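Local atomic coordinates of Lin1944 protein (Listeria innocua, PDB entry 3D7L), a protein that is of unknown function but is probably an oxidoreductase of the short-chain dehydrogenase/reductase family. Residues 30-35 and 39-44; 61-66 and 184-189; 67-72 and 126-131; 120-125 and 172-177; 141-146 and 150-155. All coordinates share one frame; numbering follows the deposited sequence.

Interaction 1 of 5, residues 30-35 and 39-44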
# COMPACT_ATOMS: atom_id res chain seq x y z
N ILE D 30 -26.06 -9.36 5.77
CA ILE D 30 -26.58 -8.40 4.82
C ILE D 30 -25.54 -8.33 3.70
O ILE D 30 -24.37 -8.07 3.95
CB ILE D 30 -26.67 -7.02 5.47
CG1 ILE D 30 -27.50 -7.08 6.76
CG2 ILE D 30 -27.21 -5.97 4.44
CD1 ILE D 30 -27.57 -5.76 7.47
N THR D 31 -25.97 -8.57 2.47
CA THR D 31 -25.01 -8.63 1.37
C THR D 31 -24.96 -7.28 0.66
O THR D 31 -25.95 -6.55 0.65
CB THR D 31 -25.34 -9.74 0.35
OG1 THR D 31 -26.62 -9.49 -0.23
CG2 THR D 31 -25.32 -11.15 1.02
N ALA D 32 -23.81 -6.97 0.08
CA ALA D 32 -23.63 -5.74 -0.66
C ALA D 32 -22.73 -5.97 -1.85
O ALA D 32 -21.81 -6.77 -1.80
CB ALA D 32 -23.05 -4.68 0.24
N GLY D 33 -22.99 -5.26 -2.94
CA GLY D 33 -22.13 -5.36 -4.13
C GLY D 33 -22.45 -4.23 -5.07
O GLY D 33 -23.33 -3.40 -4.78
N ARG D 34 -21.78 -4.19 -6.22
CA ARG D 34 -22.01 -3.12 -7.19
C ARG D 34 -23.39 -3.22 -7.86
O ARG D 34 -24.14 -2.23 -7.96
CB ARG D 34 -20.92 -3.15 -8.26
CG ARG D 34 -21.06 -2.03 -9.30
CD ARG D 34 -20.82 -0.65 -8.71
NE ARG D 34 -21.52 0.36 -9.49
CZ ARG D 34 -21.08 0.87 -10.64
NH1 ARG D 34 -19.91 0.48 -11.14
NH2 ARG D 34 -21.81 1.77 -11.28
N HIS D 35 -23.71 -4.42 -8.32
CA HIS D 35 -24.93 -4.65 -9.07
C HIS D 35 -25.82 -5.69 -8.38
O HIS D 35 -26.88 -6.04 -8.89
CB HIS D 35 -24.58 -5.07 -10.50
CG HIS D 35 -23.89 -4.01 -11.29
ND1 HIS D 35 -22.59 -4.13 -11.72
CD2 HIS D 35 -24.32 -2.80 -11.72
CE1 HIS D 35 -22.24 -3.04 -12.38
NE2 HIS D 35 -23.27 -2.22 -12.40
N VAL D 39 -28.04 -4.49 -0.24
CA VAL D 39 -27.78 -3.07 -0.43
C VAL D 39 -26.72 -3.02 -1.50
O VAL D 39 -25.95 -3.98 -1.64
CB VAL D 39 -27.33 -2.39 0.91
CG1 VAL D 39 -27.30 -0.88 0.77
CG2 VAL D 39 -28.32 -2.70 2.04
N THR D 40 -26.69 -1.97 -2.30
CA THR D 40 -25.63 -1.85 -3.31
C THR D 40 -24.67 -0.71 -2.98
O THR D 40 -25.00 0.19 -2.21
CB THR D 40 -26.15 -1.74 -4.77
OG1 THR D 40 -26.97 -0.58 -4.92
CG2 THR D 40 -26.93 -2.99 -5.17
N VAL D 41 -23.47 -0.78 -3.57
CA VAL D 41 -22.39 0.17 -3.28
C VAL D 41 -21.39 0.18 -4.45
O VAL D 41 -21.07 -0.87 -5.01
CB VAL D 41 -21.70 -0.10 -1.88
CG1 VAL D 41 -20.98 -1.46 -1.84
CG2 VAL D 41 -20.75 1.05 -1.47
N ASP D 42 -21.01 1.37 -4.88
CA ASP D 42 -19.83 1.57 -5.73
C ASP D 42 -18.73 2.05 -4.79
O ASP D 42 -18.76 3.22 -4.34
CB ASP D 42 -20.09 2.62 -6.82
CG ASP D 42 -18.87 2.86 -7.70
OD1 ASP D 42 -17.77 2.38 -7.35
OD2 ASP D 42 -19.01 3.55 -8.73
N ILE D 43 -17.77 1.16 -4.49
CA ILE D 43 -16.74 1.45 -3.51
C ILE D 43 -15.74 2.48 -4.02
O ILE D 43 -14.95 2.99 -3.22
CB ILE D 43 -15.95 0.17 -3.04
CG1 ILE D 43 -15.07 -0.38 -4.17
CG2 ILE D 43 -16.91 -0.87 -2.40
CD1 ILE D 43 -14.17 -1.59 -3.79
N THR D 44 -15.74 2.73 -5.33
CA THR D 44 -14.90 3.82 -5.89
C THR D 44 -15.51 5.21 -5.68
O THR D 44 -14.87 6.24 -5.96
CB THR D 44 -14.58 3.66 -7.39
OG1 THR D 44 -15.72 4.03 -8.16
CG2 THR D 44 -14.15 2.23 -7.74
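Val39 N donates to Thr31 O at 3.1 Å and Val41 N to Gly33 O at 2.9 Å, two sound backbone bonds that tie the end of strand 28-33 to residues 39-44, which run beside it roughly parallel. Between them, Gly33 N gives Val39 O a weak bond of 3.5 Å. Carbon donors supplement these: Ala32 CA lies 3.1 Å from Val39 O, and Arg34 CA approaches Val41 O.

Apolar contact is modest. Ile30 CG2 meets Val39 CG2 at 4.2 Å, while Ala32 CB faces Val41 CG1 more loosely. Val39 and Val41 also pack on Met52 of helix 46-56.

The charged pair is stacked. With CG anti to the backbone N (chi1 -178°) and a bend at chi2, Arg34 runs alongside Asp42, their planes 16° apart. Asp42 OD2 sits over one guanidinium face, 4.0 Å from Arg34 NH1, and His35 NE2 lies over the opposite face. Asp42 OD1 turns instead to its own segment, accepting from Thr44 N, an Asx turn, and also from Thr44 OG1.

Since no N-H of Arg34 points at the carboxylate, the attraction is electrostatic and not directional; the main chain supplies the specific bonds at this edge of the Rossmann-type sheet, and Thr44 holds the carboxylate of Asp42 through two bonds to OD1.

Interaction 2 of 5, residues 61-66 and 184-189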
# COMPACT_ATOMS: atom_id res chain seq x y z
N ALA D 61 -20.17 -6.48 12.33
CA ALA D 61 -18.97 -6.74 11.51
C ALA D 61 -19.16 -6.22 10.12
O ALA D 61 -20.25 -6.32 9.56
CB ALA D 61 -18.64 -8.22 11.47
N ILE D 62 -18.08 -5.70 9.55
CA ILE D 62 -18.04 -5.27 8.16
C ILE D 62 -16.88 -6.04 7.55
O ILE D 62 -15.73 -5.99 8.03
CB ILE D 62 -17.82 -3.74 8.03
CG1 ILE D 62 -19.02 -2.96 8.60
CG2 ILE D 62 -17.54 -3.36 6.55
CD1 ILE D 62 -18.76 -1.47 8.74
N VAL D 63 -17.22 -6.78 6.49
CA VAL D 63 -16.35 -7.71 5.83
C VAL D 63 -16.28 -7.31 4.37
O VAL D 63 -17.28 -7.26 3.68
CB VAL D 63 -16.89 -9.14 5.87
CG1 VAL D 63 -15.93 -10.08 5.18
CG2 VAL D 63 -17.17 -9.60 7.31
N SER D 64 -15.07 -7.06 3.91
CA SER D 64 -14.85 -6.71 2.52
C SER D 64 -14.14 -7.88 1.85
O SER D 64 -13.00 -8.20 2.22
CB SER D 64 -13.98 -5.46 2.42
OG SER D 64 -13.49 -5.26 1.10
N ALA D 65 -14.84 -8.52 0.92
CA ALA D 65 -14.24 -9.50 0.02
C ALA D 65 -14.34 -8.96 -1.41
O ALA D 65 -14.80 -9.65 -2.34
CB ALA D 65 -14.93 -10.83 0.17
N THR D 66 -13.95 -7.70 -1.58
CA THR D 66 -14.21 -6.94 -2.79
C THR D 66 -12.98 -6.10 -3.14
O THR D 66 -12.04 -6.05 -2.37
CB THR D 66 -15.46 -6.01 -2.62
OG1 THR D 66 -15.95 -5.64 -3.92
CG2 THR D 66 -15.14 -4.74 -1.79
N ARG D 184 -12.66 -19.67 6.42
CA ARG D 184 -12.39 -19.92 7.84
C ARG D 184 -11.62 -18.77 8.51
O ARG D 184 -11.92 -18.43 9.66
CB ARG D 184 -11.61 -21.23 8.02
CG ARG D 184 -12.42 -22.49 7.85
CD ARG D 184 -11.52 -23.75 8.05
NE ARG D 184 -12.23 -24.97 7.68
CZ ARG D 184 -13.04 -25.67 8.48
NH1 ARG D 184 -13.26 -25.30 9.74
NH2 ARG D 184 -13.62 -26.77 8.01
N ALA D 185 -10.67 -18.18 7.80
CA ALA D 185 -9.90 -17.01 8.24
C ALA D 185 -10.77 -15.77 8.46
O ALA D 185 -10.55 -15.00 9.43
CB ALA D 185 -8.78 -16.71 7.23
N PHE D 186 -11.72 -15.55 7.55
CA PHE D 186 -12.73 -14.52 7.73
C PHE D 186 -13.58 -14.79 8.97
O PHE D 186 -13.81 -13.88 9.76
CB PHE D 186 -13.63 -14.41 6.50
CG PHE D 186 -13.00 -13.68 5.34
CD1 PHE D 186 -13.15 -12.31 5.20
CD2 PHE D 186 -12.29 -14.38 4.37
CE1 PHE D 186 -12.57 -11.63 4.11
CE2 PHE D 186 -11.74 -13.72 3.28
CZ PHE D 186 -11.87 -12.34 3.17
N GLU D 187 -14.04 -16.03 9.14
CA GLU D 187 -14.75 -16.42 10.37
C GLU D 187 -13.88 -16.19 11.62
O GLU D 187 -14.38 -15.72 12.63
CB GLU D 187 -15.25 -17.86 10.31
CG GLU D 187 -15.89 -18.33 11.61
CD GLU D 187 -16.42 -19.77 11.57
OE1 GLU D 187 -16.46 -20.38 10.50
OE2 GLU D 187 -16.83 -20.29 12.62
N LYS D 188 -12.59 -16.53 11.54
CA LYS D 188 -11.63 -16.28 12.60
C LYS D 188 -11.59 -14.78 12.92
O LYS D 188 -11.66 -14.40 14.09
CB LYS D 188 -10.24 -16.80 12.20
CG LYS D 188 -9.18 -16.63 13.26
CD LYS D 188 -7.82 -17.16 12.79
CE LYS D 188 -6.74 -16.84 13.81
NZ LYS D 188 -6.92 -17.50 15.13
N SER D 189 -11.51 -13.93 11.89
CA SER D 189 -11.52 -12.48 12.11
C SER D 189 -12.82 -11.98 12.74
O SER D 189 -12.77 -11.22 13.70
CB SER D 189 -11.22 -11.70 10.82
OG SER D 189 -11.17 -10.34 11.12
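Strand 59-64 and helix 179-191 come nearest at Val63 and Phe186, whose CA atoms are 7.9 Å apart, and no hydrogen bond joins the two segments here. Side chains span that gap. Val63 directs its CB toward the helix and Phe186 directs its own toward the strand. The touching branch of the valine is CG1, placed anti to the backbone N (chi1 -179°); it reaches Phe186 CD1 at 3.6 Å and CE1 at 3.9 Å, approaching the ring obliquely. Farther along the strand, Ser64 O lies near the ring plane, at the edge, 3.9 Å from Phe186 CE1. That carbonyl is hydrogen-bonded to Thr113 OG1, and Ser64 OG, whose CB points away from the helix, bonds to Gln93 OE1.

Phe186 is buried, and the surroundings explain why: Leu15 and Val19 of helix 14-23 and Thr111 and Thr113 of strand 108-113 also pack against it. The ring thus fills the layer between two helices and the middle of the sheet. Helix 179-191 covering a parallel sheet next to helix 14-23 is characteristic of the three-layered alpha/beta/alpha Rossmann fold of short-chain dehydrogenases/reductases.

Interaction 3 of 5, residues 67-72 and 126-131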
# COMPACT_ATOMS: atom_id res chain seq x y z
N GLY D 67 -13.02 -5.44 -4.29
CA GLY D 67 -11.94 -4.54 -4.67
C GLY D 67 -11.18 -5.10 -5.84
O GLY D 67 -10.77 -6.25 -5.82
N SER D 68 -10.97 -4.28 -6.86
CA SER D 68 -10.30 -4.71 -8.09
C SER D 68 -8.98 -4.00 -8.25
O SER D 68 -8.84 -2.84 -7.85
CB SER D 68 -11.16 -4.39 -9.32
OG SER D 68 -12.50 -4.80 -9.15
N ALA D 69 -8.05 -4.70 -8.89
CA ALA D 69 -6.70 -4.21 -9.18
C ALA D 69 -6.36 -4.47 -10.64
O ALA D 69 -6.59 -5.58 -11.15
CB ALA D 69 -5.67 -4.94 -8.29
N THR D 70 -5.80 -3.46 -11.31
CA THR D 70 -5.28 -3.64 -12.67
C THR D 70 -4.25 -4.77 -12.70
O THR D 70 -3.33 -4.80 -11.86
CB THR D 70 -4.64 -2.34 -13.20
OG1 THR D 70 -5.69 -1.40 -13.45
CG2 THR D 70 -3.89 -2.58 -14.50
N PHE D 71 -4.42 -5.67 -13.67
CA PHE D 71 -3.55 -6.84 -13.89
C PHE D 71 -2.85 -6.67 -15.24
O PHE D 71 -3.20 -7.32 -16.22
CB PHE D 71 -4.42 -8.11 -13.85
CG PHE D 71 -3.64 -9.40 -13.76
CD1 PHE D 71 -3.70 -10.32 -14.80
CD2 PHE D 71 -2.91 -9.74 -12.60
CE1 PHE D 71 -3.02 -11.56 -14.72
CE2 PHE D 71 -2.23 -10.98 -12.50
CZ PHE D 71 -2.28 -11.89 -13.58
N SER D 72 -1.87 -5.77 -15.27
CA SER D 72 -1.12 -5.40 -16.48
C SER D 72 0.39 -5.70 -16.31
O SER D 72 0.93 -5.57 -15.20
CB SER D 72 -1.30 -3.89 -16.72
OG SER D 72 -0.30 -3.35 -17.58
N ALA D 126 2.07 -6.32 -10.14
CA ALA D 126 2.67 -5.20 -9.39
C ALA D 126 1.64 -4.28 -8.76
O ALA D 126 1.81 -3.81 -7.61
CB ALA D 126 3.62 -4.37 -10.26
N SER D 127 0.57 -4.01 -9.50
CA SER D 127 -0.46 -3.11 -9.04
C SER D 127 -1.32 -3.77 -7.95
O SER D 127 -1.68 -3.14 -6.96
CB SER D 127 -1.29 -2.66 -10.24
OG SER D 127 -2.27 -1.72 -9.85
N ALA D 128 -1.64 -5.06 -8.11
CA ALA D 128 -2.37 -5.76 -7.04
C ALA D 128 -1.47 -5.93 -5.78
O ALA D 128 -1.93 -5.76 -4.63
CB ALA D 128 -2.88 -7.11 -7.56
N ALA D 129 -0.19 -6.21 -5.99
CA ALA D 129 0.80 -6.25 -4.91
C ALA D 129 0.77 -4.95 -4.06
O ALA D 129 0.63 -5.00 -2.84
CB ALA D 129 2.21 -6.48 -5.48
N MSE D 130 0.91 -3.81 -4.73
CA MSE D 130 0.72 -2.47 -4.12
C MSE D 130 -0.52 -2.36 -3.24
O MSE D 130 -0.44 -1.99 -2.06
CB MSE D 130 0.67 -1.40 -5.22
CG MSE D 130 0.56 0.06 -4.73
SE MSE D 130 -0.09 1.27 -6.16
CE MSE D 130 -1.87 0.57 -6.42
N ALA D 131 -1.68 -2.67 -3.83
CA ALA D 131 -2.96 -2.61 -3.13
C ALA D 131 -2.92 -3.50 -1.90
O ALA D 131 -3.31 -3.07 -0.82
CB ALA D 131 -4.11 -3.05 -4.05
O HOH W 1 -1.38 -6.00 -10.90
O HOH W 2 2.83 -5.77 -13.14
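Ser72 O and Ala126 N share one water, which donates to the carbonyl at 2.8 Å and accepts from the amide at 3.1 Å, so that the loop after strand 59-64 is linked to the start of helix 126-142 in this Rossmann-type fold. Another water lies two residues along each segment: it takes the N-H of Ala128 at 3.0 Å (N to water) and sits close to Thr70 O, at a separation short enough to be doubtful. Amides in the first turn of a helix have no carbonyl of an earlier turn to bind, and here water meets two of them.

Direct contact is small and tight. Ser127 turns its CB toward the loop and brings it to 3.4 Å from Thr70 O. Its OG stays 3.8 Å from Thr70 O and is hydrogen-bonded to Thr85 OG1 of helix 79-100, and Thr70 OG1 is bonded to Lys81 O of that same helix. Helix 79-100 thus bonds to both partners. Helix 126-142 also meets the second subunit, where Ala126 packs on its Phe138 and Met130, a selenomethionine, on its Ile94. The loop's direct apolar touch on helix 126-142 is between two methyls, Ala69 CB and Ala128 CB, 3.6 Å apart.

Interaction 4 of 5, residues 120-125 and 172-177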
# COMPACT_ATOMS: atom_id res chain seq x y z
N ASP D 120 4.50 -13.21 -2.77
CA ASP D 120 5.02 -14.24 -3.69
C ASP D 120 4.66 -13.75 -5.08
O ASP D 120 3.68 -14.23 -5.68
CB ASP D 120 4.28 -15.56 -3.38
CG ASP D 120 4.94 -16.78 -3.99
OD1 ASP D 120 5.79 -16.66 -4.92
OD2 ASP D 120 4.59 -17.88 -3.53
N PRO D 121 5.41 -12.74 -5.58
CA PRO D 121 4.91 -11.96 -6.72
C PRO D 121 4.91 -12.69 -8.06
O PRO D 121 5.71 -13.62 -8.28
CB PRO D 121 5.86 -10.76 -6.77
CG PRO D 121 7.12 -11.23 -6.13
CD PRO D 121 6.71 -12.24 -5.09
N ILE D 122 4.02 -12.25 -8.94
CA ILE D 122 3.94 -12.78 -10.30
C ILE D 122 3.99 -11.66 -11.35
O ILE D 122 3.72 -10.48 -11.05
CB ILE D 122 2.65 -13.63 -10.51
CG1 ILE D 122 1.41 -12.76 -10.24
CG2 ILE D 122 2.71 -14.93 -9.65
CD1 ILE D 122 0.15 -13.28 -10.87
N VAL D 123 4.31 -12.03 -12.58
CA VAL D 123 4.26 -11.09 -13.69
C VAL D 123 2.79 -10.64 -13.84
O VAL D 123 1.87 -11.45 -13.72
CB VAL D 123 4.83 -11.68 -15.00
CG1 VAL D 123 4.64 -10.71 -16.16
CG2 VAL D 123 6.32 -12.07 -14.82
N GLN D 124 2.62 -9.34 -14.08
CA GLN D 124 1.32 -8.65 -14.09
C GLN D 124 0.74 -8.27 -12.73
O GLN D 124 -0.31 -7.60 -12.65
CB GLN D 124 0.28 -9.40 -14.94
CG GLN D 124 0.71 -9.54 -16.37
CD GLN D 124 -0.40 -10.02 -17.28
OE1 GLN D 124 -0.23 -10.97 -18.04
NE2 GLN D 124 -1.55 -9.35 -17.22
N GLY D 125 1.43 -8.68 -11.66
CA GLY D 125 0.90 -8.49 -10.32
C GLY D 125 1.29 -7.23 -9.55
O GLY D 125 0.85 -7.08 -8.42
N GLU D 172 1.75 -20.26 -12.57
CA GLU D 172 2.32 -21.59 -12.85
C GLU D 172 3.20 -22.09 -11.69
O GLU D 172 4.02 -21.34 -11.16
CB GLU D 172 3.10 -21.57 -14.17
CG GLU D 172 2.20 -21.41 -15.38
CD GLU D 172 2.98 -21.12 -16.63
OE1 GLU D 172 3.62 -20.05 -16.71
OE2 GLU D 172 2.96 -21.96 -17.55
N GLY D 173 2.99 -23.33 -11.27
CA GLY D 173 3.77 -23.85 -10.14
C GLY D 173 3.24 -23.48 -8.76
O GLY D 173 3.79 -23.91 -7.74
N PHE D 174 2.19 -22.67 -8.70
CA PHE D 174 1.53 -22.36 -7.43
C PHE D 174 0.67 -23.59 -7.06
O PHE D 174 0.40 -24.47 -7.91
CB PHE D 174 0.65 -21.09 -7.54
CG PHE D 174 1.40 -19.77 -7.33
CD1 PHE D 174 1.08 -18.94 -6.24
CD2 PHE D 174 2.38 -19.33 -8.24
CE1 PHE D 174 1.72 -17.69 -6.05
CE2 PHE D 174 3.03 -18.07 -8.08
CZ PHE D 174 2.71 -17.26 -6.98
N LEU D 175 0.28 -23.66 -5.80
CA LEU D 175 -0.64 -24.67 -5.29
C LEU D 175 -1.84 -23.91 -4.74
O LEU D 175 -1.73 -23.24 -3.75
CB LEU D 175 0.03 -25.50 -4.19
CG LEU D 175 -0.75 -26.70 -3.63
CD1 LEU D 175 -1.34 -27.55 -4.75
CD2 LEU D 175 0.16 -27.55 -2.70
N PRO D 176 -2.98 -23.98 -5.44
CA PRO D 176 -4.14 -23.19 -5.03
C PRO D 176 -4.85 -23.72 -3.77
O PRO D 176 -4.67 -24.88 -3.38
CB PRO D 176 -5.07 -23.27 -6.25
CG PRO D 176 -4.74 -24.61 -6.86
CD PRO D 176 -3.25 -24.81 -6.63
N VAL D 177 -5.63 -22.85 -3.13
CA VAL D 177 -6.29 -23.18 -1.86
C VAL D 177 -7.80 -23.21 -2.07
O VAL D 177 -8.33 -22.47 -2.90
CB VAL D 177 -5.90 -22.18 -0.72
CG1 VAL D 177 -4.39 -22.31 -0.35
CG2 VAL D 177 -6.23 -20.75 -1.11
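Phe174 pushes the far end of its ring between Asp120 and Ile122. Phe174 and Asp120 approach from opposite directions, with carboxylate and ring planes 30° apart. Asp120 OD1 is 3.8 Å from Phe174 CZ, and Asp120 OD2 is as far from Phe174 CE1, so both carboxylate oxygens border the same end of the ring. The closest approach to this end is made by the backbone: Asp120 O lies in the ring plane, at the edge, 3.4 Å from Phe174 CZ. Glu172 O is also in plane at the ring's edge. An aromatic C-H rim is weakly positive, so these two carbonyls are probably mildly favourable neighbours.

Ile122 crosses the phenylalanine obliquely. Its CG2 is the branch that touches, 3.5 Å from Phe174 CE2 and equally far from CZ. With CG1 lodged between the backbone N and the carbonyl carbon (chi1 59°), CG2 is left anti to the carbonyl carbon and meets the ring. Ile122 opens a type II beta turn, closed by Gly125 N bonding to Ile122 O at 3.0 Å; within it, Gln124 N bonds to Glu145 OE1 of the second subunit.

Phe171 adds an edge-to-face stack with Phe174, and it touches Ile122 as well. In short-chain dehydrogenases/reductases the region corresponding to 172-177 commonly belongs to the substrate-side loop. The contact joins two loops, one leading from strand 108-113 into helix 126-142, the other from helix 164-167, whose Trp164 packs on Phe174, into helix 179-191.

Interaction 5 of 5, residues 141-146 and 150-155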
# COMPACT_ATOMS: atom_id res chain seq x y z
N SER D 141 -1.78 -0.69 11.36
CA SER D 141 -1.73 0.62 12.04
C SER D 141 -3.08 1.06 12.61
O SER D 141 -3.16 1.50 13.75
CB SER D 141 -1.17 1.71 11.11
OG SER D 141 -0.74 2.85 11.84
N ALA D 142 -4.14 0.96 11.82
CA ALA D 142 -5.49 1.36 12.26
C ALA D 142 -5.94 0.65 13.55
O ALA D 142 -6.55 1.27 14.41
CB ALA D 142 -6.49 1.12 11.16
N ALA D 143 -5.58 -0.63 13.69
CA ALA D 143 -5.90 -1.46 14.85
C ALA D 143 -5.61 -0.77 16.19
O ALA D 143 -6.36 -0.94 17.16
CB ALA D 143 -5.16 -2.79 14.75
N ILE D 144 -4.56 0.04 16.25
CA ILE D 144 -4.19 0.71 17.50
C ILE D 144 -5.00 1.99 17.81
O ILE D 144 -4.92 2.51 18.92
CB ILE D 144 -2.68 1.02 17.55
CG1 ILE D 144 -2.32 2.08 16.49
CG2 ILE D 144 -1.86 -0.29 17.38
CD1 ILE D 144 -0.91 2.60 16.59
N GLU D 145 -5.75 2.48 16.83
CA GLU D 145 -6.56 3.69 17.01
C GLU D 145 -8.07 3.44 17.03
O GLU D 145 -8.85 4.38 17.08
CB GLU D 145 -6.24 4.73 15.92
CG GLU D 145 -4.88 5.41 16.11
CD GLU D 145 -4.71 6.58 15.16
OE1 GLU D 145 -3.98 6.42 14.14
OE2 GLU D 145 -5.34 7.63 15.43
N MSE D 146 -8.50 2.18 16.98
CA MSE D 146 -9.94 1.90 16.90
C MSE D 146 -10.64 2.28 18.18
O MSE D 146 -10.13 2.01 19.26
CB MSE D 146 -10.20 0.44 16.52
CG MSE D 146 -9.86 0.17 15.04
SE MSE D 146 -11.20 0.96 13.81
CE MSE D 146 -10.28 0.77 12.12
N ILE D 150 -13.27 -1.89 18.88
CA ILE D 150 -13.38 -2.37 17.52
C ILE D 150 -12.08 -2.99 17.03
O ILE D 150 -10.99 -2.49 17.33
CB ILE D 150 -13.85 -1.24 16.59
CG1 ILE D 150 -15.36 -0.97 16.81
CG2 ILE D 150 -13.59 -1.60 15.14
CD1 ILE D 150 -15.81 0.46 16.48
N ARG D 151 -12.19 -4.11 16.31
CA ARG D 151 -11.00 -4.83 15.79
C ARG D 151 -10.92 -4.73 14.28
O ARG D 151 -11.93 -4.49 13.60
CB ARG D 151 -11.00 -6.30 16.24
CG ARG D 151 -11.20 -6.48 17.78
CD ARG D 151 -11.31 -7.98 18.17
NE ARG D 151 -12.55 -8.54 17.67
CZ ARG D 151 -12.69 -9.33 16.61
NH1 ARG D 151 -11.65 -9.76 15.91
NH2 ARG D 151 -13.89 -9.75 16.27
N ILE D 152 -9.70 -4.90 13.75
CA ILE D 152 -9.52 -4.91 12.29
C ILE D 152 -8.39 -5.86 11.89
O ILE D 152 -7.25 -5.74 12.37
CB ILE D 152 -9.30 -3.46 11.71
CG1 ILE D 152 -8.99 -3.51 10.20
CG2 ILE D 152 -8.14 -2.71 12.46
CD1 ILE D 152 -9.20 -2.18 9.48
N ASN D 153 -8.72 -6.80 11.00
CA ASN D 153 -7.73 -7.74 10.48
C ASN D 153 -7.80 -7.83 8.96
O ASN D 153 -8.75 -7.34 8.36
CB ASN D 153 -7.96 -9.16 11.04
CG ASN D 153 -7.92 -9.21 12.56
OD1 ASN D 153 -6.88 -8.94 13.16
ND2 ASN D 153 -9.05 -9.58 13.18
N THR D 154 -6.81 -8.46 8.34
CA THR D 154 -6.88 -8.73 6.91
C THR D 154 -6.74 -10.22 6.65
O THR D 154 -6.12 -10.94 7.44
CB THR D 154 -5.82 -7.95 6.08
OG1 THR D 154 -4.52 -8.21 6.57
CG2 THR D 154 -6.09 -6.47 6.13
N VAL D 155 -7.33 -10.68 5.56
CA VAL D 155 -7.18 -12.06 5.11
C VAL D 155 -6.47 -12.02 3.76
O VAL D 155 -6.86 -11.26 2.87
CB VAL D 155 -8.53 -12.80 5.06
CG1 VAL D 155 -8.36 -14.21 4.43
CG2 VAL D 155 -9.13 -12.88 6.48
O HOH W 3 -8.17 -2.81 17.02
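Met146, a selenomethionine, lays its chain across Ile150 and Ile152 where the helix of a beta-alpha-beta crossover gives way to its second strand. The unit is strand 108-113, helix 126-142 and strand 151-157, and this is the tight return from helix to sheet. Met146 crosses both isoleucines at about a right angle. Its SE meets Ile150 CG2 at 3.7 Å, and the terminal CE reaches Ile152 CD1 at 4.1 Å. The bend at chi2 (-73°) lets one side chain serve both. Near its base, Met146 CB lies 3.1 Å from Ile150 O.

Ile152 also turns its other branch to Ala143. Its CG2 sits 3.5 Å from Ala143 CA and 3.8 Å from Ala143 CB, with Ala142 CB a little farther off. With only a methyl on Ala143, Ile152 CG2 comes up to its main chain.

Outside this apolar shell, neighbouring elements surround the strand. Phe110 of strand 108-113 and Ala139 of helix 126-142 touch Ile152, whose N is bound by Thr195 OG1. Met146 packs on Ile101 and also on Leu74 of the second subunit. Glu145 turns to that subunit too, its OE2 accepting from the backbone N of the same Leu74.

No direct hydrogen bond crosses between the segments; one water does the joining, donating to Ala143 O at 2.6 Å and to Ile150 O at 2.9 Å.

Overall arrangement
Interactions 1, 2 and 5 all reach the one parallel sheet: interaction 1 at its edge, interaction 2 in the middle and interaction 5 farther across. Interactions 2 and 5 have centres 13 Å apart and meet directly, Phe186 CE2 packing on Val155 CG1 at 3.6 Å. Interactions 3 and 4, also 13 Å between centres, are joined by a probable hydrogen bond from Gln124 NE2 to Phe71 O (2.8 Å); interaction 3 shares helix 126-142 with interaction 5. Ile43 of interaction 1 packs on Thr66 and Gly67, where interactions 2 and 3 adjoin. Interactions 3, 4 and 5 touch the second subunit; interactions 1 and 2 do not. The centres of interactions 1 and 4 are about 29 Å apart, on opposite sides of the chain's centre.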